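Side-chain contacts in piwi domain-containing protein (Vanderwaltozyma polyspora, PDB 5THE), which probably binds guide RNA and its targets, being the C-terminal, MID-PIWI lobe of a budding yeast Argonaute: residues S71-Q76 / L240-S245; K111-D116 / Y230-V235; V394-I399 / P421-D426. One frame throughout, in Å; residues are numbered along the deposited sequence.

In the fold
Contacts 1 and 2 are neighbours, their centres about 11 Å apart, and both use helix 228-241: contact 2 packs against its earlier turns and contact 1 against its C-terminal end. Along the chain the order is 71-76, 111-116, 230-235, 240-245, so contact 2 lies between the two halves of contact 1, and Thr72 OG1 and Gly114 O join them directly. Together they pack the helix against loops leading into the parallel sheet that belongs, as in other Argonautes, to the MID domain. Contact 3 follows later in sequence, with its centre about 37 Å from that of contact 1 across the chain's centre, among strands of the PIWI side. Bound RNA lies near each region.

Contact 1: S71-Q76 / L240-S245; sequences STPAKQ and LKLLGS
Ser71 and Ser245 meet backbone to backbone, and their side chains are laid out by that pairing. They form a single antiparallel hydrogen-bonded bridge: Ser71 N donates to Ser245 O at 3.0 Å, almost straight at 169°, while Ser245 N returns a 2.9 Å bond to Ser71 O, arriving in the carbonyl plane on a lone pair. Beside the bridge the two CB atoms stand 4.0 Å apart, close enough to pack as plain carbon. The hydroxyl of Ser71 is swung anti to its own nitrogen (chi1 174°), whereas Ser245 OG, anti to its carbonyl carbon, lies 4.0 Å from Ser71 CB. Short side chains fit beside the bridge.

Gly244 sits just before Ser245, with its CA only 3.1 Å from Ser71 O. A beta carbon at this place would run into that oxygen, which explains the glycine. Farther along, Pro73 and Leu242 supply the apolar part. The two side chains cross at about a right angle, the proline CG resting 4.1 Å from Leu242 CB and nearly as close to the CD1 methyl. It is a modest apolar contact at the surface, suited to a rigid ring and a branched chain, and Leu242 reaches on to Phe117 and Tyr186 of the neighbouring strands.

The setting is the end of helix 228-241, closed by a Schellman motif in which Leu243 takes positive phi and bonds from Leu243 N to Leu240 O and from Gly244 N to Asn239 O finish the last turn. The chain then straightens to meet the loop that leads into strand 77-85. The chemistry suggests that the join rests mainly on main-chain bonds, with the serine hydroxyls making none across it.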
loop_
_atom_site.group_PDB
_atom_site.type_symbol
_atom_site.label_atom_id
_atom_site.label_comp_id
_atom_site.label_asym_id
_atom_site.label_seq_id
_atom_site.Cartn_x
_atom_site.Cartn_y
_atom_site.Cartn_z
ATOM N N SER A 71 -16.060 -0.503 -7.869
ATOM C CA SER A 71 -15.825 -0.133 -9.262
ATOM C C SER A 71 -14.980 -1.211 -9.917
ATOM O O SER A 71 -13.857 -1.475 -9.477
ATOM C CB SER A 71 -15.129 1.230 -9.372
ATOM O OG SER A 71 -14.790 1.524 -10.723
ATOM N N THR A 72 -15.509 -1.803 -10.980
ATOM C CA THR A 72 -14.868 -2.866 -11.737
ATOM C C THR A 72 -14.856 -2.481 -13.207
ATOM O O THR A 72 -15.505 -1.508 -13.605
ATOM C CB THR A 72 -15.625 -4.181 -11.517
ATOM O OG1 THR A 72 -17.009 -3.992 -11.833
ATOM C CG2 THR A 72 -15.492 -4.629 -10.068
ATOM N N PRO A 73 -14.117 -3.214 -14.052
ATOM C CA PRO A 73 -14.115 -2.872 -15.482
ATOM C C PRO A 73 -15.518 -2.940 -16.068
ATOM O O PRO A 73 -16.299 -3.851 -15.771
ATOM C CB PRO A 73 -13.201 -3.934 -16.103
ATOM C CG PRO A 73 -12.340 -4.394 -14.973
ATOM C CD PRO A 73 -13.235 -4.367 -13.780
ATOM N N ALA A 74 -15.840 -1.951 -16.897
ATOM C CA ALA A 74 -17.155 -1.936 -17.527
ATOM C C ALA A 74 -17.272 -3.012 -18.599
ATOM O O ALA A 74 -18.366 -3.523 -18.847
ATOM C CB ALA A 74 -17.432 -0.556 -18.114
ATOM N N LYS A 75 -16.156 -3.394 -19.206
ATOM C CA LYS A 75 -16.104 -4.407 -20.249
ATOM C C LYS A 75 -15.424 -5.667 -19.722
ATOM O O LYS A 75 -14.538 -5.598 -18.862
ATOM C CB LYS A 75 -15.322 -3.877 -21.451
ATOM C CG LYS A 75 -15.876 -2.594 -22.009
ATOM C CD LYS A 75 -16.896 -2.931 -23.097
ATOM C CE LYS A 75 -16.256 -3.457 -24.390
ATOM N NZ LYS A 75 -17.054 -4.577 -25.020
ATOM N N GLN A 76 -15.806 -6.811 -20.285
ATOM C CA GLN A 76 -15.115 -8.056 -19.989
ATOM C C GLN A 76 -13.636 -7.941 -20.333
ATOM O O GLN A 76 -13.264 -7.372 -21.364
ATOM C CB GLN A 76 -15.738 -9.205 -20.772
ATOM C CG GLN A 76 -15.313 -10.555 -20.244
ATOM C CD GLN A 76 -15.889 -11.679 -21.051
ATOM O OE1 GLN A 76 -15.647 -11.775 -22.253
ATOM N NE2 GLN A 76 -16.670 -12.535 -20.403
ATOM N N LEU A 240 -7.633 -3.558 -8.629
ATOM C CA LEU A 240 -6.881 -2.317 -8.433
ATOM C C LEU A 240 -6.006 -2.005 -9.644
ATOM O O LEU A 240 -5.981 -0.862 -10.123
ATOM C CB LEU A 240 -6.034 -2.395 -7.161
ATOM C CG LEU A 240 -6.839 -2.433 -5.850
ATOM C CD1 LEU A 240 -5.923 -2.689 -4.654
ATOM C CD2 LEU A 240 -7.654 -1.130 -5.654
ATOM N N LYS A 241 -5.264 -3.009 -10.140
ATOM C CA LYS A 241 -4.419 -2.812 -11.314
ATOM C C LYS A 241 -5.242 -2.402 -12.524
ATOM O O LYS A 241 -4.773 -1.625 -13.359
ATOM C CB LYS A 241 -3.620 -4.084 -11.609
ATOM C CG LYS A 241 -2.443 -4.244 -10.657
ATOM C CD LYS A 241 -1.917 -5.652 -10.659
ATOM C CE LYS A 241 -0.600 -5.761 -9.901
ATOM N NZ LYS A 241 -0.125 -7.192 -9.868
ATOM N N LEU A 242 -6.487 -2.874 -12.602
ATOM C CA LEU A 242 -7.442 -2.448 -13.611
ATOM C C LEU A 242 -8.162 -1.145 -13.246
ATOM O O LEU A 242 -9.236 -0.881 -13.794
ATOM C CB LEU A 242 -8.452 -3.566 -13.852
ATOM C CG LEU A 242 -7.806 -4.772 -14.535
ATOM C CD1 LEU A 242 -8.588 -6.064 -14.266
ATOM C CD2 LEU A 242 -7.725 -4.478 -16.026
ATOM N N LEU A 243 -7.594 -0.343 -12.344
ATOM C CA LEU A 243 -8.099 0.980 -11.973
ATOM C C LEU A 243 -9.410 0.903 -11.213
ATOM O O LEU A 243 -10.136 1.894 -11.120
ATOM C CB LEU A 243 -8.261 1.899 -13.196
ATOM C CG LEU A 243 -7.013 2.016 -14.074
ATOM C CD1 LEU A 243 -7.207 3.038 -15.208
ATOM C CD2 LEU A 243 -5.813 2.376 -13.229
ATOM N N GLY A 244 -9.731 -0.256 -10.654
ATOM C CA GLY A 244 -10.959 -0.405 -9.914
ATOM C C GLY A 244 -10.858 0.083 -8.482
ATOM O O GLY A 244 -9.831 0.558 -8.001
ATOM N N SER A 245 -11.987 -0.019 -7.798
ATOM C CA SER A 245 -12.086 0.243 -6.373
ATOM C C SER A 245 -12.713 -0.991 -5.763
ATOM O O SER A 245 -13.726 -1.480 -6.271
ATOM C CB SER A 245 -12.949 1.482 -6.063
ATOM O OG SER A 245 -12.436 2.617 -6.717
#

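Contact 2: K111-D116 / Y230-V235. With nucleotides of chain B.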
loop_
_atom_site.group_PDB
_atom_site.type_symbol
_atom_site.label_atom_id
_atom_site.label_comp_id
_atom_site.label_asym_id
_atom_site.label_seq_id
_atom_site.Cartn_x
_atom_site.Cartn_y
_atom_site.Cartn_z
ATOM N N LYS A 111 -16.581 -13.310 -10.765
ATOM C CA LYS A 111 -17.742 -12.652 -11.349
ATOM C C LYS A 111 -18.685 -12.153 -10.266
ATOM O O LYS A 111 -19.240 -11.056 -10.377
ATOM C CB LYS A 111 -18.469 -13.604 -12.302
ATOM C CG LYS A 111 -19.401 -12.876 -13.272
ATOM C CD LYS A 111 -20.183 -13.827 -14.176
ATOM C CE LYS A 111 -20.929 -13.043 -15.255
ATOM N NZ LYS A 111 -20.019 -12.088 -15.970
ATOM N N GLN A 112 -18.838 -12.934 -9.190
ATOM C CA GLN A 112 -19.724 -12.582 -8.080
ATOM C C GLN A 112 -19.334 -11.265 -7.421
ATOM O O GLN A 112 -20.170 -10.622 -6.772
ATOM C CB GLN A 112 -19.711 -13.697 -7.030
ATOM C CG GLN A 112 -20.096 -15.087 -7.542
ATOM C CD GLN A 112 -21.574 -15.210 -7.897
ATOM O OE1 GLN A 112 -22.060 -14.564 -8.829
ATOM N NE2 GLN A 112 -22.296 -16.043 -7.150
ATOM N N LEU A 113 -18.069 -10.871 -7.531
ATOM C CA LEU A 113 -17.612 -9.612 -6.961
ATOM C C LEU A 113 -17.702 -8.457 -7.949
ATOM O O LEU A 113 -17.462 -7.309 -7.560
ATOM C CB LEU A 113 -16.164 -9.767 -6.460
ATOM C CG LEU A 113 -16.008 -10.902 -5.441
ATOM C CD1 LEU A 113 -14.557 -11.301 -5.253
ATOM C CD2 LEU A 113 -16.625 -10.491 -4.114
ATOM N N GLY A 114 -18.024 -8.740 -9.209
ATOM C CA GLY A 114 -18.183 -7.727 -10.234
ATOM C C GLY A 114 -17.100 -7.709 -11.290
ATOM O O GLY A 114 -17.138 -6.845 -12.175
ATOM N N VAL A 115 -16.133 -8.620 -11.233
ATOM C CA VAL A 115 -15.043 -8.662 -12.196
ATOM C C VAL A 115 -15.346 -9.762 -13.199
ATOM O O VAL A 115 -15.457 -10.940 -12.833
ATOM C CB VAL A 115 -13.694 -8.911 -11.508
ATOM C CG1 VAL A 115 -12.580 -8.830 -12.526
ATOM C CG2 VAL A 115 -13.505 -7.920 -10.367
ATOM N N ASP A 116 -15.461 -9.379 -14.458
ATOM C CA ASP A 116 -15.853 -10.279 -15.534
ATOM C C ASP A 116 -14.616 -10.553 -16.388
ATOM O O ASP A 116 -14.148 -9.668 -17.116
ATOM C CB ASP A 116 -16.996 -9.658 -16.344
ATOM C CG ASP A 116 -17.495 -10.557 -17.459
ATOM O OD1 ASP A 116 -17.312 -11.793 -17.375
ATOM O OD2 ASP A 116 -18.088 -10.011 -18.420
ATOM N N TYR A 230 -9.274 -17.627 -1.666
ATOM C CA TYR A 230 -8.030 -17.317 -2.369
ATOM C C TYR A 230 -8.311 -16.533 -3.643
ATOM O O TYR A 230 -7.656 -15.521 -3.932
ATOM C CB TYR A 230 -7.296 -18.624 -2.678
ATOM C CG TYR A 230 -6.010 -18.481 -3.451
ATOM C CD1 TYR A 230 -6.005 -18.397 -4.845
ATOM C CD2 TYR A 230 -4.798 -18.461 -2.794
ATOM C CE1 TYR A 230 -4.823 -18.290 -5.548
ATOM C CE2 TYR A 230 -3.627 -18.342 -3.488
ATOM C CZ TYR A 230 -3.640 -18.255 -4.858
ATOM O OH TYR A 230 -2.445 -18.159 -5.527
ATOM N N ASN A 231 -9.297 -16.989 -4.420
ATOM C CA ASN A 231 -9.622 -16.312 -5.668
ATOM C C ASN A 231 -10.118 -14.902 -5.416
ATOM O O ASN A 231 -9.766 -13.979 -6.155
ATOM C CB ASN A 231 -10.651 -17.127 -6.447
ATOM C CG ASN A 231 -10.059 -18.413 -6.979
ATOM O OD1 ASN A 231 -8.830 -18.578 -7.001
ATOM N ND2 ASN A 231 -10.910 -19.325 -7.410
ATOM N N SER A 232 -10.939 -14.716 -4.377
ATOM C CA SER A 232 -11.427 -13.381 -4.048
ATOM C C SER A 232 -10.275 -12.449 -3.689
ATOM O O SER A 232 -10.265 -11.276 -4.085
ATOM C CB SER A 232 -12.425 -13.451 -2.892
ATOM O OG SER A 232 -13.472 -14.359 -3.175
ATOM N N ASN A 233 -9.302 -12.942 -2.922
ATOM C CA ASN A 233 -8.164 -12.104 -2.561
ATOM C C ASN A 233 -7.323 -11.761 -3.782
ATOM O O ASN A 233 -6.897 -10.614 -3.939
ATOM C CB ASN A 233 -7.319 -12.802 -1.495
ATOM C CG ASN A 233 -8.031 -12.862 -0.148
ATOM O OD1 ASN A 233 -8.977 -12.124 0.092
ATOM N ND2 ASN A 233 -7.579 -13.743 0.726
ATOM N N VAL A 234 -7.071 -12.751 -4.648
ATOM C CA VAL A 234 -6.270 -12.521 -5.847
ATOM C C VAL A 234 -6.872 -11.399 -6.677
ATOM O O VAL A 234 -6.167 -10.487 -7.127
ATOM C CB VAL A 234 -6.144 -13.821 -6.666
ATOM C CG1 VAL A 234 -5.675 -13.510 -8.094
ATOM C CG2 VAL A 234 -5.170 -14.803 -5.979
ATOM N N VAL A 235 -8.188 -11.446 -6.896
ATOM C CA VAL A 235 -8.809 -10.495 -7.811
ATOM C C VAL A 235 -8.908 -9.110 -7.194
ATOM O O VAL A 235 -9.065 -8.129 -7.925
ATOM C CB VAL A 235 -10.189 -11.026 -8.264
ATOM C CG1 VAL A 235 -11.251 -10.835 -7.178
ATOM C CG2 VAL A 235 -10.610 -10.405 -9.599
ATOM P P A B 2 0.654 -16.632 -3.803
ATOM O OP1 A B 2 1.495 -16.950 -2.621
ATOM O OP2 A B 2 -0.099 -17.705 -4.526
ATOM O "O5'" A B 2 -0.368 -15.487 -3.384
ATOM C "C5'" A B 2 -1.062 -14.720 -4.372
ATOM C "C4'" A B 2 -2.272 -14.055 -3.782
ATOM O "O4'" A B 2 -3.249 -15.062 -3.440
ATOM C "C3'" A B 2 -2.050 -13.319 -2.474
ATOM O "O3'" A B 2 -1.505 -12.045 -2.664
ATOM C "C2'" A B 2 -3.444 -13.306 -1.864
ATOM O "O2'" A B 2 -4.265 -12.364 -2.539
ATOM C "C1'" A B 2 -3.925 -14.697 -2.250
ATOM N N9 A B 2 -3.593 -15.727 -1.246
ATOM C C8 A B 2 -2.423 -16.440 -1.154
ATOM N N7 A B 2 -2.411 -17.328 -0.202
ATOM C C5 A B 2 -3.681 -17.207 0.355
ATOM C C6 A B 2 -4.286 -17.882 1.411
ATOM N N6 A B 2 -3.640 -18.837 2.081
ATOM N N1 A B 2 -5.557 -17.527 1.741
ATOM C C2 A B 2 -6.152 -16.555 1.027
ATOM N N3 A B 2 -5.676 -15.836 -0.001
ATOM C C4 A B 2 -4.424 -16.222 -0.272
ATOM P P A B 3 -0.528 -11.435 -1.558
ATOM O OP1 A B 3 -0.087 -10.152 -2.186
ATOM O OP2 A B 3 0.476 -12.454 -1.132
ATOM O "O5'" A B 3 -1.494 -11.138 -0.322
ATOM C "C5'" A B 3 -2.550 -10.200 -0.458
ATOM C "C4'" A B 3 -3.505 -10.278 0.700
ATOM O "O4'" A B 3 -4.227 -11.537 0.694
ATOM C "C3'" A B 3 -2.876 -10.226 2.078
ATOM O "O3'" A B 3 -2.553 -8.910 2.445
ATOM C "C2'" A B 3 -3.960 -10.843 2.947
ATOM O "O2'" A B 3 -4.997 -9.900 3.189
ATOM C "C1'" A B 3 -4.486 -11.942 2.020
ATOM N N9 A B 3 -3.738 -13.173 2.268
ATOM C C8 A B 3 -2.483 -13.500 1.802
ATOM N N7 A B 3 -2.060 -14.655 2.254
ATOM C C5 A B 3 -3.096 -15.095 3.058
ATOM C C6 A B 3 -3.228 -16.253 3.813
ATOM N N6 A B 3 -2.267 -17.193 3.843
ATOM N N1 A B 3 -4.378 -16.391 4.507
ATOM C C2 A B 3 -5.307 -15.414 4.437
ATOM N N3 A B 3 -5.293 -14.259 3.764
ATOM C C4 A B 3 -4.135 -14.180 3.093
#
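Leu113 faces Ser232 and Val115 faces Val235 with CA atoms 7.8 Å apart in both pairs, and between the two loop residues Gly114, at positive phi, closes the type I beta turn from Lys111 and a Schellman motif. This is helix-against-loop packing in what is probably the MID domain, as in other Argonautes. Leu113 puts its CD1 methyl between two helix residues, 3.8 Å from Ser232 CB and 3.9 Å from Val235 CG1. The small serine leaves its CB for the methyl to rest on; its OG bonds to Ile228 O within the helix. Val235 holds CG1 between its own N and carbonyl carbon (chi1 77°), which spreads its two methyls over the loop, CG1 to Leu113 and CG2 to Val115. The two valines lie alongside each other, pointing opposite ways, and Val235 CG2 meets both CG1 and CG2 of Val115 at 3.9 Å; beta-branched residues suit this shallow interlock.

Another side of the helix faces RNA. O4' of A2 of chain B lies over one face of the Tyr230 ring, and the hydroxyl OH appears to donate to OP2 of that nucleotide, although its modelled place is less certain. With an alanine in place of Tyr230, the A2 ribose would probably lose the ring that lies against O4'. Val234 CG2 packs on the same ribose, and Asn233 sets its amide ND2 2.9 Å from N3 of the A2 base.

Contact 3: V394-I399 / P421-D426; sequences VRFIPI and PGTVVD
OD2 of Asp426 is held by two donors, Gly12 N and Gln469 NE2, while the other carboxylate oxygen, OD1, forms a salt bridge to Arg30; a short acidic side chain can serve all three at the end of strand 423-425. Just before it, Val425 meets Phe396. Its CG2 methyl lies over the face of the phenyl ring, 4.1 Å from the centroid and 27° off the ring normal, a CH-pi contact. The closest ring atom is CZ, 3.7 Å from that methyl. CG2 can lie there because it stands anti to the carbonyl carbon, CG1 being anti to N (chi1 174°). Thr423 CG2 comes obliquely to Phe396 CD2 at 4.2 Å; a bond to Met420 O fixes Thr423 OG1 away from the ring and leaves the methyl turned to it.

Strand 397-398 pairs with 16-22, while 423-425 lies between 25-31 and 435-440. The last continues to 452-459 of the RNase H-like PIWI fold, with the N-terminal hairpin added beyond 423-425; its Ile20 touches both Phe396 and Val425. Arg395 NH1 donates to Val394 O at 2.9 Å from above the carbonyl plane, and its NH2 reaches outward to a phosphate of the bound RNA.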
loop_
_atom_site.group_PDB
_atom_site.type_symbol
_atom_site.label_atom_id
_atom_site.label_comp_id
_atom_site.label_asym_id
_atom_site.label_seq_id
_atom_site.Cartn_x
_atom_site.Cartn_y
_atom_site.Cartn_z
ATOM N N VAL A 394 7.360 -1.621 22.073
ATOM C CA VAL A 394 6.182 -1.419 22.903
ATOM C C VAL A 394 5.142 -2.482 22.582
ATOM O O VAL A 394 4.861 -2.761 21.410
ATOM C CB VAL A 394 5.615 -0.014 22.671
ATOM C CG1 VAL A 394 4.410 0.209 23.534
ATOM C CG2 VAL A 394 6.692 1.030 22.937
ATOM N N ARG A 395 4.564 -3.078 23.623
ATOM C CA ARG A 395 3.424 -3.969 23.466
ATOM C C ARG A 395 2.316 -3.516 24.400
ATOM O O ARG A 395 2.585 -3.019 25.498
ATOM C CB ARG A 395 3.802 -5.425 23.762
ATOM C CG ARG A 395 4.840 -5.997 22.825
ATOM C CD ARG A 395 4.324 -6.066 21.397
ATOM N NE ARG A 395 5.291 -6.704 20.507
ATOM C CZ ARG A 395 6.280 -6.071 19.876
ATOM N NH1 ARG A 395 6.456 -4.760 20.017
ATOM N NH2 ARG A 395 7.093 -6.756 19.090
ATOM N N PHE A 396 1.071 -3.669 23.938
ATOM C CA PHE A 396 -0.137 -3.307 24.674
ATOM C C PHE A 396 -0.858 -4.588 25.056
ATOM O O PHE A 396 -1.174 -5.407 24.188
ATOM C CB PHE A 396 -1.064 -2.439 23.823
ATOM C CG PHE A 396 -0.488 -1.098 23.423
ATOM C CD1 PHE A 396 0.568 -0.534 24.129
ATOM C CD2 PHE A 396 -1.043 -0.382 22.358
ATOM C CE1 PHE A 396 1.082 0.698 23.774
ATOM C CE2 PHE A 396 -0.553 0.854 22.008
ATOM C CZ PHE A 396 0.523 1.399 22.709
ATOM N N ILE A 397 -1.130 -4.760 26.342
ATOM C CA ILE A 397 -1.802 -5.946 26.854
ATOM C C ILE A 397 -3.128 -5.495 27.446
ATOM O O ILE A 397 -3.151 -4.550 28.236
ATOM C CB ILE A 397 -0.970 -6.701 27.908
ATOM C CG1 ILE A 397 0.413 -7.062 27.357
ATOM C CG2 ILE A 397 -1.699 -7.945 28.397
ATOM C CD1 ILE A 397 0.383 -7.718 25.989
ATOM N N PRO A 398 -4.241 -6.127 27.097
ATOM C CA PRO A 398 -5.525 -5.690 27.639
ATOM C C PRO A 398 -5.672 -6.107 29.089
ATOM O O PRO A 398 -5.151 -7.131 29.527
ATOM C CB PRO A 398 -6.547 -6.394 26.741
ATOM C CG PRO A 398 -5.847 -7.601 26.260
ATOM C CD PRO A 398 -4.388 -7.220 26.118
ATOM N N ILE A 399 -6.397 -5.284 29.838
ATOM C CA ILE A 399 -6.635 -5.526 31.249
ATOM C C ILE A 399 -8.065 -5.983 31.519
ATOM O O ILE A 399 -8.298 -6.728 32.476
ATOM C CB ILE A 399 -6.310 -4.245 32.045
ATOM C CG1 ILE A 399 -4.817 -3.961 32.025
ATOM C CG2 ILE A 399 -6.780 -4.333 33.486
ATOM C CD1 ILE A 399 -4.499 -2.644 32.725
ATOM N N PRO A 421 -8.611 -3.145 18.247
ATOM C CA PRO A 421 -8.307 -2.119 17.238
ATOM C C PRO A 421 -9.311 -0.951 17.327
ATOM O O PRO A 421 -10.404 -1.188 17.786
ATOM C CB PRO A 421 -8.440 -2.881 15.911
ATOM C CG PRO A 421 -9.174 -4.138 16.214
ATOM C CD PRO A 421 -9.032 -4.437 17.673
ATOM N N GLY A 422 -8.982 0.301 17.045
ATOM C CA GLY A 422 -7.693 0.889 17.161
ATOM C C GLY A 422 -7.571 1.641 18.481
ATOM O O GLY A 422 -7.996 2.793 18.692
ATOM N N THR A 423 -6.962 0.917 19.391
ATOM C CA THR A 423 -6.469 1.468 20.628
ATOM C C THR A 423 -5.436 2.551 20.335
ATOM O O THR A 423 -4.464 2.317 19.613
ATOM C CB THR A 423 -5.851 0.329 21.442
ATOM O OG1 THR A 423 -6.890 -0.567 21.855
ATOM C CG2 THR A 423 -5.091 0.863 22.652
ATOM N N VAL A 424 -5.653 3.734 20.900
ATOM C CA VAL A 424 -4.707 4.838 20.827
ATOM C C VAL A 424 -4.116 5.045 22.209
ATOM O O VAL A 424 -4.840 5.033 23.214
ATOM C CB VAL A 424 -5.372 6.149 20.354
ATOM C CG1 VAL A 424 -4.296 7.235 20.131
ATOM C CG2 VAL A 424 -6.159 5.914 19.095
ATOM N N VAL A 425 -2.814 5.276 22.253
ATOM C CA VAL A 425 -2.126 5.699 23.460
ATOM C C VAL A 425 -1.326 6.936 23.071
ATOM O O VAL A 425 -0.425 6.854 22.229
ATOM C CB VAL A 425 -1.218 4.598 24.028
ATOM C CG1 VAL A 425 -0.390 5.124 25.202
ATOM C CG2 VAL A 425 -2.053 3.402 24.482
ATOM N N ASP A 426 -1.691 8.097 23.628
ATOM C CA ASP A 426 -0.865 9.280 23.416
ATOM C C ASP A 426 -0.506 9.945 24.738
ATOM O O ASP A 426 -0.161 11.127 24.757
ATOM C CB ASP A 426 -1.524 10.268 22.441
ATOM C CG ASP A 426 -2.826 10.896 22.969
ATOM O OD1 ASP A 426 -3.363 10.487 24.023
ATOM O OD2 ASP A 426 -3.332 11.816 22.293
#